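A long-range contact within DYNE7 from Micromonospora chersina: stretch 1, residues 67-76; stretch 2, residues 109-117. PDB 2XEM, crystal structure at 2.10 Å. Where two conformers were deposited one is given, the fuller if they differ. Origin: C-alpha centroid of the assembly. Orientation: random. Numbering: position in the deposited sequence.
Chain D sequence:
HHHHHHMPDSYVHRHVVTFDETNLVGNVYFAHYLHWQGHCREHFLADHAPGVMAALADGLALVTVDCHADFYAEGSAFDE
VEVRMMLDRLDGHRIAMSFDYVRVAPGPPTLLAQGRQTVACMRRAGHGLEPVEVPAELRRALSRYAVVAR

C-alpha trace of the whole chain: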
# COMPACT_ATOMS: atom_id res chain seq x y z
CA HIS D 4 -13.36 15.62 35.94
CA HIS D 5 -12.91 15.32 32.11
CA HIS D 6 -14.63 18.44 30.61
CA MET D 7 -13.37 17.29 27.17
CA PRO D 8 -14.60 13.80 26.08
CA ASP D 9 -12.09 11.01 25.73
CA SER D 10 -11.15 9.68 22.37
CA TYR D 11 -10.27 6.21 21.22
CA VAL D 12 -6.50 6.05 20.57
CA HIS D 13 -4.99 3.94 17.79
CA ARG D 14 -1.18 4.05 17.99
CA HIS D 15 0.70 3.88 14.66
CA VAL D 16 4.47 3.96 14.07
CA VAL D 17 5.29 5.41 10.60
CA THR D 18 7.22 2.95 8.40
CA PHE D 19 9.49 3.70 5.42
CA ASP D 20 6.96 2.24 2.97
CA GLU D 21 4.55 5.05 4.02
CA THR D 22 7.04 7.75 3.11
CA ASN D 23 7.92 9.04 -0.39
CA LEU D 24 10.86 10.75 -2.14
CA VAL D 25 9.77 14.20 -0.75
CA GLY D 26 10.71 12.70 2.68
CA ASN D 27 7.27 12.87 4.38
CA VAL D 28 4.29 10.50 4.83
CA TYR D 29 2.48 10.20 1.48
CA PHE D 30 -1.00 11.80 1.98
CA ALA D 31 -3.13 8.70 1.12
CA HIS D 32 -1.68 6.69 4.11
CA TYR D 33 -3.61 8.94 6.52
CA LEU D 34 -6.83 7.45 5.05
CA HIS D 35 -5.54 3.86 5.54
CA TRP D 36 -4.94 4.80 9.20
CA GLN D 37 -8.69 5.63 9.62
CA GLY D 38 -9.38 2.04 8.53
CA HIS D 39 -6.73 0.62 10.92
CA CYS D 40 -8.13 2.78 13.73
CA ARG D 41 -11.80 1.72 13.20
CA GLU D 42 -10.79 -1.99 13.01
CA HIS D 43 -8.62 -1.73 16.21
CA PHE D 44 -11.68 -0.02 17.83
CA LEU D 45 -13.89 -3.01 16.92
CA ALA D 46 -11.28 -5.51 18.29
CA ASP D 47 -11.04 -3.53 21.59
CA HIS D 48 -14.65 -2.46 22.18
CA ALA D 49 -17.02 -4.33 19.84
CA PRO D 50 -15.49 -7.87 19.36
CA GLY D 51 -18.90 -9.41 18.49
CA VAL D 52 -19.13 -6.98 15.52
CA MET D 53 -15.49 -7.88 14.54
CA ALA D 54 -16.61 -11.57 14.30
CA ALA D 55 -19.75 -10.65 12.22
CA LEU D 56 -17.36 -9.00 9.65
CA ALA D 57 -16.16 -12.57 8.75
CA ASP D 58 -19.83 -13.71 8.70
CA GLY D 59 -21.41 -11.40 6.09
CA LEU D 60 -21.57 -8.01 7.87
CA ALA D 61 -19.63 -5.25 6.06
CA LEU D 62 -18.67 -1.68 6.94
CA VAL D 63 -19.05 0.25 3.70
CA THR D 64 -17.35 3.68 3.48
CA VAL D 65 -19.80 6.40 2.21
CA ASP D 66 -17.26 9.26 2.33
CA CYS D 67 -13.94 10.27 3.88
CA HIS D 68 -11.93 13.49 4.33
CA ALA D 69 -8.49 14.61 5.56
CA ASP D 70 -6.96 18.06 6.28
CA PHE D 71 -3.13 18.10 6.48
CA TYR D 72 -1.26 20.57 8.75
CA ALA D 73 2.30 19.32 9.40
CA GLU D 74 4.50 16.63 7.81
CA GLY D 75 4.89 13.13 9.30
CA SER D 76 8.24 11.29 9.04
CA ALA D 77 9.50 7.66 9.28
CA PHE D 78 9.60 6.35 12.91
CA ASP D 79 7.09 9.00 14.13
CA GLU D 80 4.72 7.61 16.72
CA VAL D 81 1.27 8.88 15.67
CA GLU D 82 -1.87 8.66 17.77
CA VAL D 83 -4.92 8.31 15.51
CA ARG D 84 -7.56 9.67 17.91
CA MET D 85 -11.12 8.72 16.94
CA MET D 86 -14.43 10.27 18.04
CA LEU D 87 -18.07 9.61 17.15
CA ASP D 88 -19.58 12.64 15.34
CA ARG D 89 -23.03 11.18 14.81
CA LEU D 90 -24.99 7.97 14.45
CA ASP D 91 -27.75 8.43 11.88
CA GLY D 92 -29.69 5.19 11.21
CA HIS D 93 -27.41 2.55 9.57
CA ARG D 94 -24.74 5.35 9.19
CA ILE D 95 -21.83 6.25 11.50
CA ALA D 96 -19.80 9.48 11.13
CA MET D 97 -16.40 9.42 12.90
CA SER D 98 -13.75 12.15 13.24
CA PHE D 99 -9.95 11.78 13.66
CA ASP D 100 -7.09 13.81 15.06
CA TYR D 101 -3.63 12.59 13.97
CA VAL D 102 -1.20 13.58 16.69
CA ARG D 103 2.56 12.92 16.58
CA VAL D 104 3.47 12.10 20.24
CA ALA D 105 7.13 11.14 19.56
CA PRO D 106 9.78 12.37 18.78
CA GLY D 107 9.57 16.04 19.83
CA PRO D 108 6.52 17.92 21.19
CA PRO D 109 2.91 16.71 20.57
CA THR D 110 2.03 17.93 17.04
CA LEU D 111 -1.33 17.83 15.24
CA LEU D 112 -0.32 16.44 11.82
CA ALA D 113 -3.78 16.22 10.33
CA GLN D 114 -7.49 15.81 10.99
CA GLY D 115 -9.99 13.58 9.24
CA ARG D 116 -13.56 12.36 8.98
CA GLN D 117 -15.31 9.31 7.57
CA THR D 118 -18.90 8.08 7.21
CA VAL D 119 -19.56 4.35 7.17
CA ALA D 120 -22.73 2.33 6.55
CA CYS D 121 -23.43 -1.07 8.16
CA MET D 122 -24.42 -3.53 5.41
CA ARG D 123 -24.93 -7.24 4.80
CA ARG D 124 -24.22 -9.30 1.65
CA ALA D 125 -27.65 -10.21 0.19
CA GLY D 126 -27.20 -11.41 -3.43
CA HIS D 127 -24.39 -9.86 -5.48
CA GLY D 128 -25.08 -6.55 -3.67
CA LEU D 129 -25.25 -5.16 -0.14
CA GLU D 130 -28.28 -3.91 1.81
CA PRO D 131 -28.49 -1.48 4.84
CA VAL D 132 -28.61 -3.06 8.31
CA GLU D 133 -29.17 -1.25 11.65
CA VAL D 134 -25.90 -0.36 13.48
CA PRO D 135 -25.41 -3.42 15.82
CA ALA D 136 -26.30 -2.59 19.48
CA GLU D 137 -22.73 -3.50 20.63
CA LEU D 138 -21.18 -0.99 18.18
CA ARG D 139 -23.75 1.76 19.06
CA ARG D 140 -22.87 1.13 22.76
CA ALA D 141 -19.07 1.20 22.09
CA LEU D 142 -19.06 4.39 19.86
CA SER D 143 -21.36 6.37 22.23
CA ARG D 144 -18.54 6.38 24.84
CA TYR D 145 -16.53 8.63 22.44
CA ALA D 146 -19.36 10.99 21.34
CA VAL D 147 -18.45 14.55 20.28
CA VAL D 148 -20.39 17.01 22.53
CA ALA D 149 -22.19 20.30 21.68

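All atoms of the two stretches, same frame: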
# COMPACT_ATOMS: atom_id res chain seq x y z
N CYS D 67 -15.05 10.01 2.98
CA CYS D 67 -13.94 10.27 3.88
C CYS D 67 -13.28 11.60 3.50
O CYS D 67 -13.48 12.11 2.39
CB CYS D 67 -12.94 9.13 3.86
SG CYS D 67 -12.05 8.98 2.30
N HIS D 68 -12.51 12.16 4.43
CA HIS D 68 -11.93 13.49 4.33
C HIS D 68 -10.66 13.52 5.18
O HIS D 68 -10.59 12.85 6.22
CB HIS D 68 -12.94 14.54 4.83
CG HIS D 68 -12.57 15.94 4.41
ND1 HIS D 68 -11.78 16.74 5.22
CD2 HIS D 68 -12.82 16.59 3.25
CE1 HIS D 68 -11.61 17.87 4.53
NE2 HIS D 68 -12.21 17.82 3.34
N ALA D 69 -9.66 14.28 4.74
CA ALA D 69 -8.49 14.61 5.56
C ALA D 69 -8.04 16.03 5.28
O ALA D 69 -8.14 16.49 4.15
CB ALA D 69 -7.34 13.63 5.31
N ASP D 70 -7.63 16.75 6.35
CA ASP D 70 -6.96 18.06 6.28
C ASP D 70 -5.55 17.87 6.83
O ASP D 70 -5.40 17.32 7.92
CB ASP D 70 -7.71 19.08 7.15
CG ASP D 70 -9.04 19.47 6.55
OD1 ASP D 70 -9.05 20.21 5.54
OD2 ASP D 70 -10.08 19.04 7.08
N PHE D 71 -4.54 18.34 6.11
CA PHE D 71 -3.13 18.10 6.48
C PHE D 71 -2.48 19.40 6.96
O PHE D 71 -2.64 20.44 6.31
CB PHE D 71 -2.34 17.51 5.27
CG PHE D 71 -3.01 16.27 4.69
CD1 PHE D 71 -2.75 15.01 5.23
CD2 PHE D 71 -3.93 16.38 3.65
CE1 PHE D 71 -3.36 13.87 4.71
CE2 PHE D 71 -4.54 15.23 3.12
CZ PHE D 71 -4.24 13.98 3.65
N TYR D 72 -1.79 19.35 8.11
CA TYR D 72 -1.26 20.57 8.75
C TYR D 72 0.27 20.57 8.87
O TYR D 72 0.89 21.60 8.67
CB TYR D 72 -1.90 20.82 10.14
CG TYR D 72 -3.42 20.81 10.13
CD1 TYR D 72 -4.15 21.63 9.27
CD2 TYR D 72 -4.13 20.00 11.01
CE1 TYR D 72 -5.55 21.62 9.27
CE2 TYR D 72 -5.53 20.00 11.03
CZ TYR D 72 -6.23 20.80 10.15
OH TYR D 72 -7.60 20.78 10.20
N ALA D 73 0.86 19.44 9.22
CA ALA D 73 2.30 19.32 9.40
C ALA D 73 2.74 17.95 8.90
O ALA D 73 1.99 16.99 9.03
CB ALA D 73 2.67 19.50 10.87
N GLU D 74 3.95 17.87 8.37
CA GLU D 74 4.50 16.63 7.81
C GLU D 74 4.80 15.55 8.87
O GLU D 74 5.31 15.87 9.96
CB GLU D 74 5.73 16.94 6.96
CG GLU D 74 5.36 17.60 5.63
CD GLU D 74 6.46 18.29 4.86
OE1 GLU D 74 6.19 19.37 4.29
OE2 GLU D 74 7.58 17.73 4.79
N GLY D 75 4.46 14.31 8.55
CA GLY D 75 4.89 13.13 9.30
C GLY D 75 6.17 12.57 8.68
O GLY D 75 6.45 12.80 7.50
N SER D 76 6.96 11.85 9.46
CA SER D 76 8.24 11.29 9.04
C SER D 76 8.33 9.82 9.49
O SER D 76 7.65 9.44 10.44
CB SER D 76 9.39 12.07 9.68
OG SER D 76 9.41 13.43 9.27
N PRO D 109 4.15 17.14 21.24
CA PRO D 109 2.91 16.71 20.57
C PRO D 109 2.52 17.67 19.44
O PRO D 109 2.45 18.88 19.67
CB PRO D 109 1.87 16.71 21.70
CG PRO D 109 2.67 16.57 22.95
CD PRO D 109 3.97 17.27 22.70
N THR D 110 2.31 17.13 18.23
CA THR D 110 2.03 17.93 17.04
C THR D 110 0.83 17.35 16.30
O THR D 110 0.82 16.17 15.94
CB THR D 110 3.30 18.02 16.15
OG1 THR D 110 4.40 18.47 16.95
CG2 THR D 110 3.12 18.98 14.95
N LEU D 111 -0.20 18.19 16.09
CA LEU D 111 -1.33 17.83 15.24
C LEU D 111 -0.88 17.80 13.78
O LEU D 111 -0.62 18.85 13.18
CB LEU D 111 -2.52 18.82 15.44
CG LEU D 111 -3.82 18.48 14.69
CD1 LEU D 111 -4.46 17.20 15.24
CD2 LEU D 111 -4.81 19.65 14.75
N LEU D 112 -0.76 16.61 13.21
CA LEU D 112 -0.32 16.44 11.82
C LEU D 112 -1.43 16.71 10.85
O LEU D 112 -1.19 17.27 9.79
CB LEU D 112 0.22 15.01 11.59
CG LEU D 112 1.47 14.59 12.40
CD1 LEU D 112 1.96 13.20 11.98
CD2 LEU D 112 2.60 15.60 12.26
N ALA D 113 -2.65 16.33 11.24
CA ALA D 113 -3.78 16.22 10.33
C ALA D 113 -5.04 16.00 11.12
O ALA D 113 -4.99 15.63 12.31
CB ALA D 113 -3.57 15.03 9.39
N GLN D 114 -6.19 16.25 10.47
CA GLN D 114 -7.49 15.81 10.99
C GLN D 114 -8.23 15.11 9.86
O GLN D 114 -7.89 15.27 8.69
CB GLN D 114 -8.31 16.98 11.56
CG GLN D 114 -7.73 17.53 12.88
CD GLN D 114 -8.46 18.75 13.34
OE1 GLN D 114 -8.61 19.72 12.62
NE2 GLN D 114 -8.93 18.72 14.58
N GLY D 115 -9.21 14.29 10.23
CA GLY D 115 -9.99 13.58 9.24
C GLY D 115 -11.39 13.27 9.67
O GLY D 115 -11.76 13.47 10.84
N ARG D 116 -12.18 12.76 8.72
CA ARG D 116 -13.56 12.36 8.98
C ARG D 116 -13.88 11.23 8.03
O ARG D 116 -13.35 11.19 6.92
CB ARG D 116 -14.57 13.50 8.67
CG ARG D 116 -14.52 14.70 9.57
CD ARG D 116 -15.67 15.68 9.24
NE ARG D 116 -15.79 16.01 7.80
CZ ARG D 116 -15.14 17.00 7.19
NH1 ARG D 116 -14.27 17.75 7.85
NH2 ARG D 116 -15.37 17.25 5.91
N GLN D 117 -14.84 10.39 8.42
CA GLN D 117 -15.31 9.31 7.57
C GLN D 117 -16.74 8.98 7.95
O GLN D 117 -17.07 9.01 9.15
CB GLN D 117 -14.43 8.08 7.84
CG GLN D 117 -14.64 6.93 6.95
CD GLN D 117 -13.75 5.85 7.46
OE1 GLN D 117 -14.11 5.10 8.36
NE2 GLN D 117 -12.52 5.85 7.00
O HOH W 1 -12.51 19.93 7.12

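Residues 67-71 and 110-117 of DYNE7 lie side by side as antiparallel strands, their N-to-C directions 173° apart and their axes approaching to 4.5 Å; together the two stretches bury 683 Å². Hydrogen-bonded pairs alternate with non-hydrogen-bonded ones. His68 and Arg116 form the first hydrogen-bonded pair, with His68 N giving to Arg116 O (2.8 Å) and Arg116 N to His68 O (3.0 Å). Asp70 and Gln114 form the next, Asp70 N to Gln114 O at 2.8 Å and Gln114 N to Asp70 O at 2.9 Å. Between them the backbones draw together, so that CA of Ala69 and CA of Gly115 are 4.1 Å apart and the CA of Ala69 sits 3.3 Å from Gln114 O in a CA-H...O contact. The ladder ends in a fork: Leu112 O accepts from both Tyr72 N (2.7 Å) and Ala73 N (3.0 Å), anchoring the chain as it leaves the strand.

The face carrying Cys67, Ala69, Phe71, Ala113 and Gln117 has small groups at its middle. Gly115 offers no side chain opposite Ala69, and a CB there would stand only 3.0 Å from His68 O, a tight fit. Farther along, the methyl CB of Ala113 meets the Phe71 ring obliquely, 4.2 Å from CD1, a small bump beside a broad ring.

The other face carries the polar and charged side chains His68, Asp70, Gln114 and Arg116. Arg116 bends back over its partner strand, chi3 in the m well, and lays its guanidinium flat on the His68 imidazole: centres 4.2 Å apart, planes at 18°, NH2 3.4 Å from His68 CG. Two flat groups thus cover each other face to face. Asp70 OD2 and Arg116 NH1 are 4.5 Å apart, too far for a salt bridge, and a water bridges them from one side, donating to Asp70 OD2 (2.6 Å) and accepting from Arg116 NH1 (2.9 Å).

Beyond the strand, Tyr72 leans across stretch 2. Gln114 OE1 lies at the ring edge, near its plane, and accepts a hydrogen bond from Tyr72 OH at 2.8 Å, while Tyr72 CE2 rests 3.8 Å from Leu111 CD2. The amide end of Gln114 is held further through NE2, hydrogen-bonded elsewhere in the structure. Leu112, whose 84 Å² is the largest area covered on any residue here, lies against the chain that follows the strand: its CD2 lies 4.1 Å from Ala73 CB and 3.6 Å from Glu74 O, and its CD1 reaches 4.0 Å from Gly75 CA. The bare backbone of Gly75 leaves room for that methyl.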